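Local coordinates for protein ribose-phosphate pyrophosphokinase (Mycobacterium smegmatis, PDB 5MP7) that probably makes phosphoribosyl pyrophosphate for nucleotide biosynthesis by moving the pyrophosphoryl group of ATP onto the 1-hydroxyl of ribose 5-phosphate, with magnesium as cofactor, at residues 158-163 and 186-191; 172-177 and 227-232; 215-220 and 243-248; 233-238 and 268-273; 254-259 and 277-282. All blocks are in the same frame, centred on the assembly; numbering follows the deposited sequence.

Contact 1 of 5, residues 158-163 and 186-191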
# COMPACT_ATOMS: atom_id res chain seq x y z
N LEU A 158 -54.17 -20.11 -49.49
CA LEU A 158 -54.34 -20.51 -48.12
C LEU A 158 -55.14 -19.46 -47.31
O LEU A 158 -56.06 -19.82 -46.59
CB LEU A 158 -52.96 -20.76 -47.47
CG LEU A 158 -52.87 -21.04 -45.96
CD1 LEU A 158 -53.39 -22.44 -45.62
CD2 LEU A 158 -51.42 -20.88 -45.52
N LEU A 159 -54.77 -18.20 -47.42
CA LEU A 159 -55.44 -17.15 -46.68
C LEU A 159 -56.86 -16.87 -47.19
O LEU A 159 -57.76 -16.70 -46.39
CB LEU A 159 -54.62 -15.88 -46.65
CG LEU A 159 -53.27 -15.95 -45.91
CD1 LEU A 159 -52.29 -14.88 -46.40
CD2 LEU A 159 -53.45 -15.77 -44.42
N THR A 160 -57.08 -16.87 -48.51
CA THR A 160 -58.41 -16.59 -49.06
C THR A 160 -59.31 -17.77 -48.91
O THR A 160 -60.49 -17.60 -48.77
CB THR A 160 -58.39 -16.13 -50.56
OG1 THR A 160 -57.74 -17.10 -51.39
CG2 THR A 160 -57.64 -14.80 -50.70
N GLY A 161 -58.76 -18.97 -48.97
CA GLY A 161 -59.51 -20.19 -48.67
C GLY A 161 -60.10 -20.14 -47.26
O GLY A 161 -61.25 -20.49 -47.06
N TYR A 162 -59.33 -19.69 -46.29
CA TYR A 162 -59.81 -19.58 -44.91
C TYR A 162 -60.88 -18.49 -44.81
O TYR A 162 -61.92 -18.68 -44.18
CB TYR A 162 -58.66 -19.31 -43.97
CG TYR A 162 -59.07 -19.01 -42.56
CD1 TYR A 162 -59.33 -17.70 -42.18
CD2 TYR A 162 -59.16 -20.01 -41.60
CE1 TYR A 162 -59.70 -17.40 -40.88
CE2 TYR A 162 -59.52 -19.72 -40.30
CZ TYR A 162 -59.78 -18.41 -39.96
OH TYR A 162 -60.14 -18.08 -38.69
N ILE A 163 -60.63 -17.34 -45.40
CA ILE A 163 -61.59 -16.23 -45.40
C ILE A 163 -62.88 -16.60 -46.13
O ILE A 163 -63.96 -16.25 -45.67
CB ILE A 163 -60.98 -14.96 -46.00
CG1 ILE A 163 -59.94 -14.40 -45.03
CG2 ILE A 163 -62.03 -13.89 -46.25
CD1 ILE A 163 -59.05 -13.34 -45.62
N GLU A 186 -56.01 -6.62 -55.68
CA GLU A 186 -56.81 -6.94 -56.86
C GLU A 186 -56.88 -8.44 -57.10
O GLU A 186 -57.92 -8.96 -57.42
CB GLU A 186 -56.25 -6.23 -58.10
CG GLU A 186 -57.21 -6.09 -59.28
CD GLU A 186 -56.59 -5.33 -60.46
OE1 GLU A 186 -57.18 -4.31 -60.93
OE2 GLU A 186 -55.48 -5.75 -60.92
N LYS A 187 -55.76 -9.13 -56.93
CA LYS A 187 -55.73 -10.61 -57.03
C LYS A 187 -56.63 -11.30 -55.99
O LYS A 187 -57.30 -12.26 -56.30
CB LYS A 187 -54.29 -11.16 -56.90
CG LYS A 187 -53.34 -10.82 -58.06
CD LYS A 187 -52.03 -11.63 -58.03
CE LYS A 187 -51.96 -12.93 -58.78
NZ LYS A 187 -52.72 -13.05 -60.03
N TRP A 188 -56.65 -10.78 -54.78
CA TRP A 188 -57.48 -11.33 -53.73
C TRP A 188 -58.95 -11.15 -54.05
O TRP A 188 -59.76 -12.03 -53.80
CB TRP A 188 -57.18 -10.65 -52.39
CG TRP A 188 -55.97 -11.16 -51.74
CD1 TRP A 188 -54.77 -11.35 -52.30
CD2 TRP A 188 -55.83 -11.50 -50.37
NE1 TRP A 188 -53.87 -11.81 -51.37
CE2 TRP A 188 -54.51 -11.91 -50.17
CE3 TRP A 188 -56.72 -11.52 -49.30
CZ2 TRP A 188 -54.04 -12.33 -48.93
CZ3 TRP A 188 -56.26 -11.95 -48.07
CH2 TRP A 188 -54.93 -12.35 -47.90
N ALA A 189 -59.31 -9.96 -54.52
CA ALA A 189 -60.71 -9.66 -54.85
C ALA A 189 -61.22 -10.64 -55.90
O ALA A 189 -62.35 -11.10 -55.81
CB ALA A 189 -60.86 -8.25 -55.32
N ASP A 190 -60.37 -10.98 -56.87
CA ASP A 190 -60.71 -12.00 -57.88
C ASP A 190 -60.93 -13.39 -57.24
O ASP A 190 -61.91 -14.06 -57.52
CB ASP A 190 -59.64 -12.07 -59.00
CG ASP A 190 -59.65 -10.84 -59.96
OD1 ASP A 190 -60.70 -10.19 -60.09
OD2 ASP A 190 -58.62 -10.53 -60.60
N SER A 191 -60.02 -13.77 -56.35
CA SER A 191 -60.11 -15.05 -55.60
C SER A 191 -61.35 -15.15 -54.71
O SER A 191 -61.84 -16.25 -54.47
CB SER A 191 -58.90 -15.20 -54.67
OG SER A 191 -59.00 -14.22 -53.64

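Contact 2 of 5, residues 172-177 and 227-232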
# COMPACT_ATOMS: atom_id res chain seq x y z
N MET A 172 -68.35 -8.23 -48.98
CA MET A 172 -66.93 -7.93 -48.84
C MET A 172 -66.38 -6.82 -49.76
O MET A 172 -66.80 -6.69 -50.88
CB MET A 172 -66.12 -9.22 -49.04
CG MET A 172 -66.32 -10.25 -47.92
SD MET A 172 -65.25 -11.72 -48.06
CE MET A 172 -66.04 -12.66 -49.37
N VAL A 173 -65.43 -6.05 -49.25
CA VAL A 173 -64.58 -5.23 -50.08
C VAL A 173 -63.11 -5.51 -49.66
O VAL A 173 -62.80 -5.64 -48.47
CB VAL A 173 -64.99 -3.72 -50.00
CG1 VAL A 173 -64.74 -3.14 -48.63
CG2 VAL A 173 -64.24 -2.88 -51.02
N VAL A 174 -62.22 -5.70 -50.65
CA VAL A 174 -60.81 -5.90 -50.36
C VAL A 174 -60.19 -4.53 -50.29
O VAL A 174 -60.42 -3.72 -51.17
CB VAL A 174 -60.13 -6.79 -51.40
CG1 VAL A 174 -58.69 -7.00 -51.04
CG2 VAL A 174 -60.78 -8.15 -51.43
N VAL A 175 -59.42 -4.25 -49.25
CA VAL A 175 -58.80 -2.93 -49.05
C VAL A 175 -57.29 -3.05 -48.94
O VAL A 175 -56.78 -3.85 -48.14
CB VAL A 175 -59.32 -2.25 -47.79
CG1 VAL A 175 -58.76 -0.85 -47.65
CG2 VAL A 175 -60.84 -2.21 -47.81
N SER A 176 -56.57 -2.26 -49.70
CA SER A 176 -55.13 -2.18 -49.58
C SER A 176 -54.74 -1.01 -48.66
O SER A 176 -55.21 0.10 -48.83
CB SER A 176 -54.50 -1.98 -50.94
OG SER A 176 -53.09 -2.05 -50.82
N PRO A 177 -53.89 -1.26 -47.68
CA PRO A 177 -53.55 -0.19 -46.72
C PRO A 177 -52.65 0.90 -47.29
O PRO A 177 -52.45 1.92 -46.64
CB PRO A 177 -52.85 -0.94 -45.58
CG PRO A 177 -52.44 -2.24 -46.16
CD PRO A 177 -53.20 -2.51 -47.40
N ILE A 227 -61.70 -6.58 -45.93
CA ILE A 227 -60.55 -7.44 -45.84
C ILE A 227 -59.32 -6.58 -46.10
O ILE A 227 -59.02 -6.26 -47.25
CB ILE A 227 -60.58 -8.56 -46.89
CG1 ILE A 227 -61.97 -9.20 -47.03
CG2 ILE A 227 -59.55 -9.62 -46.57
CD1 ILE A 227 -62.52 -9.86 -45.79
N LEU A 228 -58.62 -6.19 -45.04
CA LEU A 228 -57.41 -5.40 -45.13
C LEU A 228 -56.24 -6.33 -45.34
O LEU A 228 -55.92 -7.14 -44.48
CB LEU A 228 -57.20 -4.67 -43.83
CG LEU A 228 -56.41 -3.39 -43.68
CD1 LEU A 228 -56.52 -2.50 -44.88
CD2 LEU A 228 -56.90 -2.70 -42.42
N THR A 229 -55.59 -6.24 -46.49
CA THR A 229 -54.57 -7.22 -46.85
C THR A 229 -53.19 -6.56 -46.95
O THR A 229 -53.03 -5.53 -47.58
CB THR A 229 -54.97 -8.01 -48.12
OG1 THR A 229 -54.02 -9.04 -48.35
CG2 THR A 229 -55.05 -7.14 -49.33
N ASP A 230 -52.19 -7.16 -46.33
CA ASP A 230 -50.82 -6.71 -46.44
C ASP A 230 -49.86 -7.89 -46.53
O ASP A 230 -50.21 -9.01 -46.21
CB ASP A 230 -50.46 -5.78 -45.27
CG ASP A 230 -49.53 -4.60 -45.70
OD1 ASP A 230 -49.07 -4.57 -46.85
OD2 ASP A 230 -49.28 -3.66 -44.89
N ASP A 231 -48.66 -7.66 -47.02
CA ASP A 231 -47.61 -8.67 -47.01
C ASP A 231 -47.14 -9.03 -45.62
O ASP A 231 -46.97 -10.22 -45.31
CB ASP A 231 -46.44 -8.24 -47.92
CG ASP A 231 -45.75 -6.94 -47.47
OD1 ASP A 231 -46.39 -6.11 -46.77
OD2 ASP A 231 -44.58 -6.72 -47.84
N MET A 232 -46.97 -8.03 -44.77
CA MET A 232 -46.49 -8.25 -43.41
C MET A 232 -47.09 -7.25 -42.46
O MET A 232 -47.54 -6.20 -42.87
CB MET A 232 -44.97 -8.14 -43.37
CG MET A 232 -44.45 -6.73 -43.51
SD MET A 232 -42.68 -6.63 -43.24
CE MET A 232 -42.04 -7.40 -44.75

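Contact 3 of 5, residues 215-220 and 243-248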
# COMPACT_ATOMS: atom_id res chain seq x y z
N ASN A 215 -54.74 11.26 -44.88
CA ASN A 215 -55.10 9.92 -45.31
C ASN A 215 -56.56 9.92 -45.75
O ASN A 215 -57.41 10.49 -45.07
CB ASN A 215 -55.01 8.95 -44.13
CG ASN A 215 -53.59 8.68 -43.63
OD1 ASN A 215 -52.80 8.09 -44.32
ND2 ASN A 215 -53.30 9.02 -42.37
N ARG A 216 -56.88 9.25 -46.85
CA ARG A 216 -58.27 9.17 -47.35
C ARG A 216 -58.54 7.76 -47.86
O ARG A 216 -57.69 7.14 -48.44
CB ARG A 216 -58.50 10.19 -48.49
CG ARG A 216 -58.41 11.64 -48.06
CD ARG A 216 -58.38 12.64 -49.22
NE ARG A 216 -57.02 13.09 -49.60
CZ ARG A 216 -56.75 13.93 -50.61
NH1 ARG A 216 -57.72 14.41 -51.38
NH2 ARG A 216 -55.49 14.29 -50.87
N VAL A 217 -59.76 7.29 -47.72
CA VAL A 217 -60.14 6.03 -48.34
C VAL A 217 -60.67 6.32 -49.73
O VAL A 217 -61.50 7.20 -49.88
CB VAL A 217 -61.24 5.35 -47.53
CG1 VAL A 217 -61.65 4.04 -48.18
CG2 VAL A 217 -60.77 5.13 -46.10
N VAL A 218 -60.22 5.58 -50.72
CA VAL A 218 -60.66 5.76 -52.09
C VAL A 218 -61.43 4.50 -52.40
O VAL A 218 -60.86 3.42 -52.42
CB VAL A 218 -59.45 5.93 -53.05
CG1 VAL A 218 -59.90 6.02 -54.50
CG2 VAL A 218 -58.64 7.18 -52.66
N GLY A 219 -62.71 4.65 -52.68
CA GLY A 219 -63.66 3.53 -52.85
C GLY A 219 -64.73 3.51 -51.75
O GLY A 219 -64.60 4.22 -50.76
N ASP A 220 -65.79 2.72 -51.95
CA ASP A 220 -66.91 2.66 -50.99
C ASP A 220 -66.82 1.45 -50.07
O ASP A 220 -66.86 0.30 -50.52
CB ASP A 220 -68.27 2.64 -51.70
CG ASP A 220 -69.45 2.77 -50.71
OD1 ASP A 220 -69.53 3.80 -50.01
OD2 ASP A 220 -70.30 1.86 -50.61
N VAL A 243 -57.43 0.69 -40.05
CA VAL A 243 -58.63 0.16 -39.40
C VAL A 243 -59.49 1.30 -38.92
O VAL A 243 -60.69 1.30 -39.15
CB VAL A 243 -58.28 -0.75 -38.21
CG1 VAL A 243 -59.52 -1.07 -37.38
CG2 VAL A 243 -57.67 -2.04 -38.73
N ASN A 244 -58.86 2.26 -38.26
CA ASN A 244 -59.54 3.41 -37.70
C ASN A 244 -60.20 4.27 -38.81
O ASN A 244 -61.31 4.76 -38.66
CB ASN A 244 -58.55 4.25 -36.90
CG ASN A 244 -59.06 5.66 -36.64
OD1 ASN A 244 -60.06 5.81 -35.97
ND2 ASN A 244 -58.40 6.69 -37.20
N LEU A 245 -59.50 4.42 -39.93
CA LEU A 245 -60.02 5.15 -41.10
C LEU A 245 -61.22 4.46 -41.70
O LEU A 245 -62.15 5.13 -42.15
CB LEU A 245 -58.94 5.27 -42.18
CG LEU A 245 -58.63 6.68 -42.65
CD1 LEU A 245 -58.03 7.54 -41.55
CD2 LEU A 245 -57.64 6.53 -43.80
N LEU A 246 -61.18 3.13 -41.79
CA LEU A 246 -62.28 2.37 -42.39
C LEU A 246 -63.51 2.42 -41.47
O LEU A 246 -64.63 2.50 -41.95
CB LEU A 246 -61.89 0.92 -42.64
CG LEU A 246 -60.84 0.72 -43.72
CD1 LEU A 246 -60.28 -0.69 -43.65
CD2 LEU A 246 -61.41 0.99 -45.10
N ARG A 247 -63.25 2.45 -40.16
CA ARG A 247 -64.27 2.59 -39.14
C ARG A 247 -64.98 3.90 -39.28
O ARG A 247 -66.20 3.94 -39.31
CB ARG A 247 -63.60 2.55 -37.76
CG ARG A 247 -64.52 2.39 -36.55
CD ARG A 247 -63.70 2.34 -35.22
NE ARG A 247 -62.91 3.55 -34.89
CZ ARG A 247 -63.27 4.85 -35.02
NH1 ARG A 247 -64.48 5.22 -35.44
NH2 ARG A 247 -62.40 5.81 -34.69
N GLU A 248 -64.21 4.96 -39.38
CA GLU A 248 -64.74 6.29 -39.63
C GLU A 248 -65.52 6.42 -40.92
O GLU A 248 -66.36 7.28 -41.02
CB GLU A 248 -63.61 7.30 -39.65
CG GLU A 248 -63.34 7.71 -38.23
CD GLU A 248 -61.96 8.25 -37.92
OE1 GLU A 248 -61.26 8.76 -38.83
OE2 GLU A 248 -61.58 8.19 -36.72

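Contact 4 of 5, residues 233-238 and 268-273. With ACT (acetate ion), chain D.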
# COMPACT_ATOMS: atom_id res chain seq x y z
N ILE A 233 -47.06 -7.58 -41.18
CA ILE A 233 -47.38 -6.62 -40.14
C ILE A 233 -46.16 -6.51 -39.28
O ILE A 233 -45.75 -7.51 -38.69
CB ILE A 233 -48.54 -7.12 -39.28
CG1 ILE A 233 -49.78 -7.39 -40.14
CG2 ILE A 233 -48.88 -6.09 -38.21
CD1 ILE A 233 -50.78 -8.31 -39.48
N ASP A 234 -45.58 -5.31 -39.19
CA ASP A 234 -44.42 -5.09 -38.35
C ASP A 234 -44.75 -4.45 -36.99
O ASP A 234 -44.83 -5.16 -36.00
CB ASP A 234 -43.32 -4.35 -39.11
CG ASP A 234 -42.05 -4.28 -38.32
OD1 ASP A 234 -41.86 -5.05 -37.38
OD2 ASP A 234 -41.21 -3.45 -38.65
N THR A 235 -44.87 -3.12 -36.92
CA THR A 235 -45.21 -2.43 -35.64
C THR A 235 -46.72 -2.25 -35.51
O THR A 235 -47.21 -1.98 -34.40
CB THR A 235 -44.57 -1.04 -35.56
OG1 THR A 235 -44.96 -0.26 -36.71
CG2 THR A 235 -43.06 -1.17 -35.54
N GLY A 236 -47.45 -2.43 -36.61
CA GLY A 236 -48.89 -2.31 -36.63
C GLY A 236 -49.39 -0.87 -36.79
O GLY A 236 -50.59 -0.62 -36.69
N GLY A 237 -48.49 0.07 -37.08
CA GLY A 237 -48.87 1.49 -37.17
C GLY A 237 -49.76 1.79 -38.36
O GLY A 237 -50.84 2.34 -38.21
N THR A 238 -49.29 1.41 -39.54
CA THR A 238 -50.00 1.64 -40.79
C THR A 238 -51.31 0.91 -40.76
O THR A 238 -52.32 1.45 -41.14
CB THR A 238 -49.19 1.11 -42.00
OG1 THR A 238 -48.06 1.95 -42.23
CG2 THR A 238 -50.03 0.99 -43.30
N PRO A 268 -48.95 -6.24 -31.01
CA PRO A 268 -50.00 -7.07 -30.39
C PRO A 268 -51.04 -6.27 -29.61
O PRO A 268 -52.22 -6.46 -29.77
CB PRO A 268 -49.21 -7.98 -29.47
CG PRO A 268 -47.84 -7.98 -30.04
CD PRO A 268 -47.60 -6.61 -30.55
N GLN A 269 -50.58 -5.35 -28.78
CA GLN A 269 -51.45 -4.45 -28.04
C GLN A 269 -52.26 -3.52 -28.97
O GLN A 269 -53.46 -3.32 -28.79
CB GLN A 269 -50.54 -3.68 -27.10
CG GLN A 269 -51.14 -2.36 -26.63
CD GLN A 269 -51.64 -2.54 -25.22
OE1 GLN A 269 -50.84 -2.81 -24.30
NE2 GLN A 269 -52.96 -2.47 -25.03
N ARG A 270 -51.58 -2.95 -29.97
CA ARG A 270 -52.17 -2.08 -30.99
C ARG A 270 -53.29 -2.75 -31.78
O ARG A 270 -54.39 -2.20 -31.92
CB ARG A 270 -51.06 -1.59 -31.96
CG ARG A 270 -50.51 -0.22 -31.55
CD ARG A 270 -50.49 0.73 -32.73
NE ARG A 270 -49.21 0.71 -33.39
CZ ARG A 270 -48.17 1.50 -33.17
NH1 ARG A 270 -48.18 2.45 -32.23
NH2 ARG A 270 -47.07 1.31 -33.89
N LEU A 271 -53.03 -3.98 -32.22
CA LEU A 271 -54.01 -4.72 -33.00
C LEU A 271 -55.18 -5.28 -32.20
O LEU A 271 -56.33 -5.27 -32.68
CB LEU A 271 -53.34 -5.85 -33.73
CG LEU A 271 -52.29 -5.39 -34.74
CD1 LEU A 271 -51.54 -6.61 -35.25
CD2 LEU A 271 -52.93 -4.66 -35.90
N ALA A 272 -54.91 -5.72 -30.98
CA ALA A 272 -55.96 -6.18 -30.07
C ALA A 272 -56.95 -5.06 -29.67
O ALA A 272 -58.13 -5.32 -29.52
CB ALA A 272 -55.34 -6.80 -28.82
N GLU A 273 -56.45 -3.82 -29.54
CA GLU A 273 -57.22 -2.65 -29.14
C GLU A 273 -57.86 -1.92 -30.30
O GLU A 273 -58.78 -1.13 -30.10
CB GLU A 273 -56.38 -1.63 -28.40
CG GLU A 273 -56.04 -2.07 -26.98
CD GLU A 273 -55.04 -1.15 -26.30
OE1 GLU A 273 -54.68 -0.09 -26.86
OE2 GLU A 273 -54.57 -1.52 -25.19
C ACT D . -45.91 -0.98 -39.92
O ACT D . -46.98 -1.69 -39.87
OXT ACT D . -44.91 -1.20 -39.21
CH3 ACT D . -45.76 0.19 -40.85

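Contact 5 of 5, residues 254-259 and 277-282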
# COMPACT_ATOMS: atom_id res chain seq x y z
N VAL A 254 -63.91 -5.13 -39.96
CA VAL A 254 -62.59 -5.20 -40.58
C VAL A 254 -61.84 -6.49 -40.24
O VAL A 254 -61.67 -6.79 -39.07
CB VAL A 254 -61.68 -4.02 -40.21
CG1 VAL A 254 -60.36 -4.14 -40.97
CG2 VAL A 254 -62.34 -2.71 -40.57
N ILE A 255 -61.36 -7.19 -41.26
CA ILE A 255 -60.53 -8.35 -41.11
C ILE A 255 -59.14 -8.04 -41.67
O ILE A 255 -59.01 -7.60 -42.80
CB ILE A 255 -61.14 -9.52 -41.82
CG1 ILE A 255 -62.43 -9.89 -41.11
CG2 ILE A 255 -60.20 -10.72 -41.82
CD1 ILE A 255 -63.35 -10.71 -41.98
N ILE A 256 -58.10 -8.35 -40.88
CA ILE A 256 -56.71 -8.18 -41.26
C ILE A 256 -56.09 -9.52 -41.65
O ILE A 256 -56.21 -10.48 -40.93
CB ILE A 256 -55.89 -7.57 -40.15
CG1 ILE A 256 -56.50 -6.23 -39.79
CG2 ILE A 256 -54.46 -7.36 -40.63
CD1 ILE A 256 -55.80 -5.49 -38.67
N ALA A 257 -55.48 -9.58 -42.83
CA ALA A 257 -54.82 -10.78 -43.31
C ALA A 257 -53.44 -10.43 -43.87
O ALA A 257 -53.31 -9.53 -44.66
CB ALA A 257 -55.66 -11.45 -44.35
N ALA A 258 -52.42 -11.12 -43.42
CA ALA A 258 -51.06 -10.91 -43.87
C ALA A 258 -50.29 -12.21 -43.80
O ALA A 258 -50.59 -13.05 -42.97
CB ALA A 258 -50.36 -9.87 -43.01
N THR A 259 -49.30 -12.38 -44.67
CA THR A 259 -48.51 -13.58 -44.61
C THR A 259 -47.56 -13.58 -43.43
O THR A 259 -47.50 -14.57 -42.71
CB THR A 259 -47.72 -13.74 -45.89
OG1 THR A 259 -48.65 -13.83 -46.96
CG2 THR A 259 -46.93 -15.00 -45.88
N ARG A 277 -61.95 -7.49 -36.08
CA ARG A 277 -62.59 -8.70 -35.64
C ARG A 277 -61.63 -9.88 -35.67
O ARG A 277 -61.71 -10.77 -34.85
CB ARG A 277 -63.77 -8.99 -36.56
CG ARG A 277 -64.79 -9.89 -35.94
CD ARG A 277 -65.70 -10.57 -36.95
NE ARG A 277 -65.69 -12.01 -36.62
CZ ARG A 277 -66.65 -12.90 -36.87
NH1 ARG A 277 -67.85 -12.55 -37.36
NH2 ARG A 277 -66.42 -14.17 -36.56
N GLU A 278 -60.77 -9.93 -36.69
CA GLU A 278 -59.82 -11.02 -36.83
C GLU A 278 -58.51 -10.55 -37.47
O GLU A 278 -58.53 -9.63 -38.29
CB GLU A 278 -60.43 -12.15 -37.65
CG GLU A 278 -59.73 -13.46 -37.37
CD GLU A 278 -60.38 -14.68 -38.00
OE1 GLU A 278 -61.49 -14.58 -38.59
OE2 GLU A 278 -59.79 -15.78 -37.84
N VAL A 279 -57.39 -11.14 -37.06
CA VAL A 279 -56.10 -10.91 -37.66
C VAL A 279 -55.54 -12.28 -38.03
O VAL A 279 -55.41 -13.12 -37.19
CB VAL A 279 -55.16 -10.21 -36.72
CG1 VAL A 279 -53.85 -9.94 -37.42
CG2 VAL A 279 -55.74 -8.91 -36.24
N ILE A 280 -55.30 -12.53 -39.31
CA ILE A 280 -54.90 -13.82 -39.80
C ILE A 280 -53.50 -13.72 -40.37
O ILE A 280 -53.23 -12.87 -41.21
CB ILE A 280 -55.82 -14.28 -40.90
CG1 ILE A 280 -57.25 -14.19 -40.42
CG2 ILE A 280 -55.53 -15.73 -41.28
CD1 ILE A 280 -58.27 -14.17 -41.53
N VAL A 281 -52.60 -14.56 -39.86
CA VAL A 281 -51.21 -14.64 -40.30
C VAL A 281 -50.78 -16.08 -40.46
O VAL A 281 -51.51 -16.98 -40.08
CB VAL A 281 -50.21 -13.97 -39.34
CG1 VAL A 281 -50.51 -12.51 -39.19
CG2 VAL A 281 -50.22 -14.63 -38.00
N THR A 282 -49.65 -16.30 -41.13
CA THR A 282 -49.06 -17.62 -41.24
C THR A 282 -47.94 -17.69 -40.26
O THR A 282 -47.56 -16.69 -39.65
CB THR A 282 -48.50 -17.96 -42.65
OG1 THR A 282 -47.28 -17.21 -42.88
CG2 THR A 282 -49.52 -17.64 -43.70

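Contact 1 of 5, residues 158-163 and 186-191
W188 reaches from helix 186-191 into the side of helix 158-163, and three residues close round its indole. T160 CG2 lies over one face of the six-membered ring, 4.0 Å from its centroid and displaced toward the rim, a CH-pi contact. L159 CB is 3.8 Å from W188 CH2, and I163 CD1 is 4.0 Å from W188 CZ3; the L159 chain crosses the indole at a slant, the I163 chain at about a right angle. With T160 OG1 between the backbone N and carbonyl carbon (chi1 57°), CG2 is anti to the carbonyl carbon and meets the ring; the hydroxyl bonds back to Q156 O in its own helix. Across the buried part the contacts are carbon to carbon, and no hydrogen bond passes between the two segments. Toward solvent the packing thins: S191 is exposed, and S191 OG comes closest to T160 CG2, at 3.3 Å. The short axes stay 10.4 Å apart at a crossing angle of -44°, a separation spanned by the indole. The two helices precede and follow strand 172-176 and cover one face of the C-terminal sheet, through I227, T229 and I280, the layered alpha/beta build of the phosphoribosyltransferase-like fold.

Contact 2 of 5, residues 172-177 and 227-232
I227 and M172 meet at the apolar centre, where M172 SD comes 4.0 Å from I227 CD1. On the same sheet face V174 CG1 approaches T229 CG2 at 4.0 Å. The reverse face holds L228, whose CD1 fits between V175 CG1 (3.9 Å) and P177 CB (4.0 Å). Between these layers runs parallel pairing, V174 with I227 and V175 with L228: I227 N bonds to V173 O at 2.9 Å, nearly straight (171°), V175 N to I227 O, and T229 N to V175 O. The middle donor stands well above the plane of the I227 carbonyl. Farther on, P177 ends the run of backbone bonds. Its ring CD sits 3.0 Å from T229 O, and its CG lies 3.7 Å from D230 OD2, so the proline edges up to the carboxylate of a residue predicted to bind ribose 5-phosphate. The hydroxyl of T229 is taken up outside the pair, OG1 bonding with R181 NH2. Strand 172-176 is flanked by 197-202 on its other side, and 225-230 by 253-258; helix 182-191 packs on V174 and T229, helix 237-248 on V175 and L228.

Contact 3 of 5, residues 215-220 and 243-248
L245 and N215 make the closest approach between this sheet-edge strand and the helix beside it, L245 CD2 standing 3.6 Å from N215 CB. The contact is apolar in kind. The same methyl, L245 CD2, also meets V217 CG2 at 4.1 Å, the leucine and valine chains sliding past each other in opposite directions. V217 CG2 faces the helix because CG1 takes the place anti to the backbone N (chi1 180°), and it touches L246 CD2 as well, at 4.3 Å. L245 therefore inserts one branch between alternate side chains of the strand, N215 and V217, while the buried L246 touches V217 through its CD2. Hydrogen bonds between the two segments are absent. R216, whose CB points away from the helix, bonds through NH2 to T203 OG1; the N215 side chain touches K202, the predicted active-site lysine. A salt bridge, R247 NH2 to E248 OE2 (3.2 Å), lies within the helix. The short axes pass 8.9 Å apart at 61°, and only 196 Å² is buried, a modest surface contact. Strand 215-218 is the outermost strand of the sheet at this end within this chain, antiparallel to 197-202; helix 237-248 lies against the sheet with L245 on I200, L246 on C226 and L228, and V243 reaching strand 253-258.

Contact 4 of 5, residues 233-238 and 268-273
L271 and I233 supply the apolar contact, L271 CD1 lying 4.0 Å from I233 CG2; both also rest on I256 of strand 253-258. Beside them G236 passes close to R270, the two CA atoms, G236 CA and R270 CA, 6.5 Å apart. The polar contact belongs to R270, whose chain bends at chi2 and chi3 before reaching the loop. R270 NH2 gives a weak, bent hydrogen bond to T235 O (3.3 Å, 132°), while G236 C lies at the edge of the guanidinium, near its plane. Residues 234-238, a loop running into the first turn of helix 237-248, carry the DTGGT end of the PRPP-binding motif, predicted to hold ribose 5-phosphate, and G236 occupies the N-cap position of that helix, with a positive phi of 84°. An acetate ion, probably from the crystallisation liquor, occupies this helix start. Its OXT is gripped twice by T235, from N at 3.0 Å and from OG1 at 2.7 Å. G236 N adds a weak bond to acetate O (3.4 Å). D234 bonds through OD1 to S264 OG, tying the start of the loop to the neighbouring one.

Contact 5 of 5, residues 254-259 and 277-282
I256 pairs with V279 and A257 with I280 in two parallel strands that run within 10° of each other, their short axes 4.6 Å apart. Backbone bonds alternate along the pair: I256 N to E278 O, I280 N to I256 O at 2.8 Å, and A258 N to I280 O, with R277 N to V254 O at the start of the pair. Short CA-H...O contacts fill in beside them, V281 CA lying 3.2 Å from A258 O. At the other end, where the chain turns a corner, T259 O accepts twice from T282, from OG1 at 2.7 Å and from N at 3.2 Å, the donors coming from opposite faces of the carbonyl plane. A chi1 of 73° brings T282 OG1 to the same carbonyl as its own N-H. On one face of the sheet the I255 and I280 chains cross at a slant, I280 CD1 4.0 Å from I255 CG2; on the reverse face I256 and V279 lie side by side, I256 CB to V279 CG2 at 4.1 Å. The core is thus hydrocarbon, with polar groups at its ends. E278 bonds through OE2 to the hydroxyls of Y162 and T297 and through OE1 to that of Y167, a setting consistent with a charged carboxylate held by hydroxyl groups.

Overall arrangement
Contacts 2 and 5 are adjacent strand pairs of one sheet, centres 9 Å apart, joined by a probable backbone hydrogen bond from L228 N to I255 O (2.7 Å). Contact 1 covers one face of both, W188 CH2 lying 3.7 Å from A257 CB; contact 3 covers the reverse face through V243 and L246. Contact 4 shares helix 237-248 with contact 3, their nearest atoms about 5 Å apart, and reaches contact 5 through I233 and L271. The predicted ribose 5-phosphate site lies where contacts 2 and 4 meet: the D230 side chain is about 6 Å from the acetate and about 8 Å from that of W188 in contact 1.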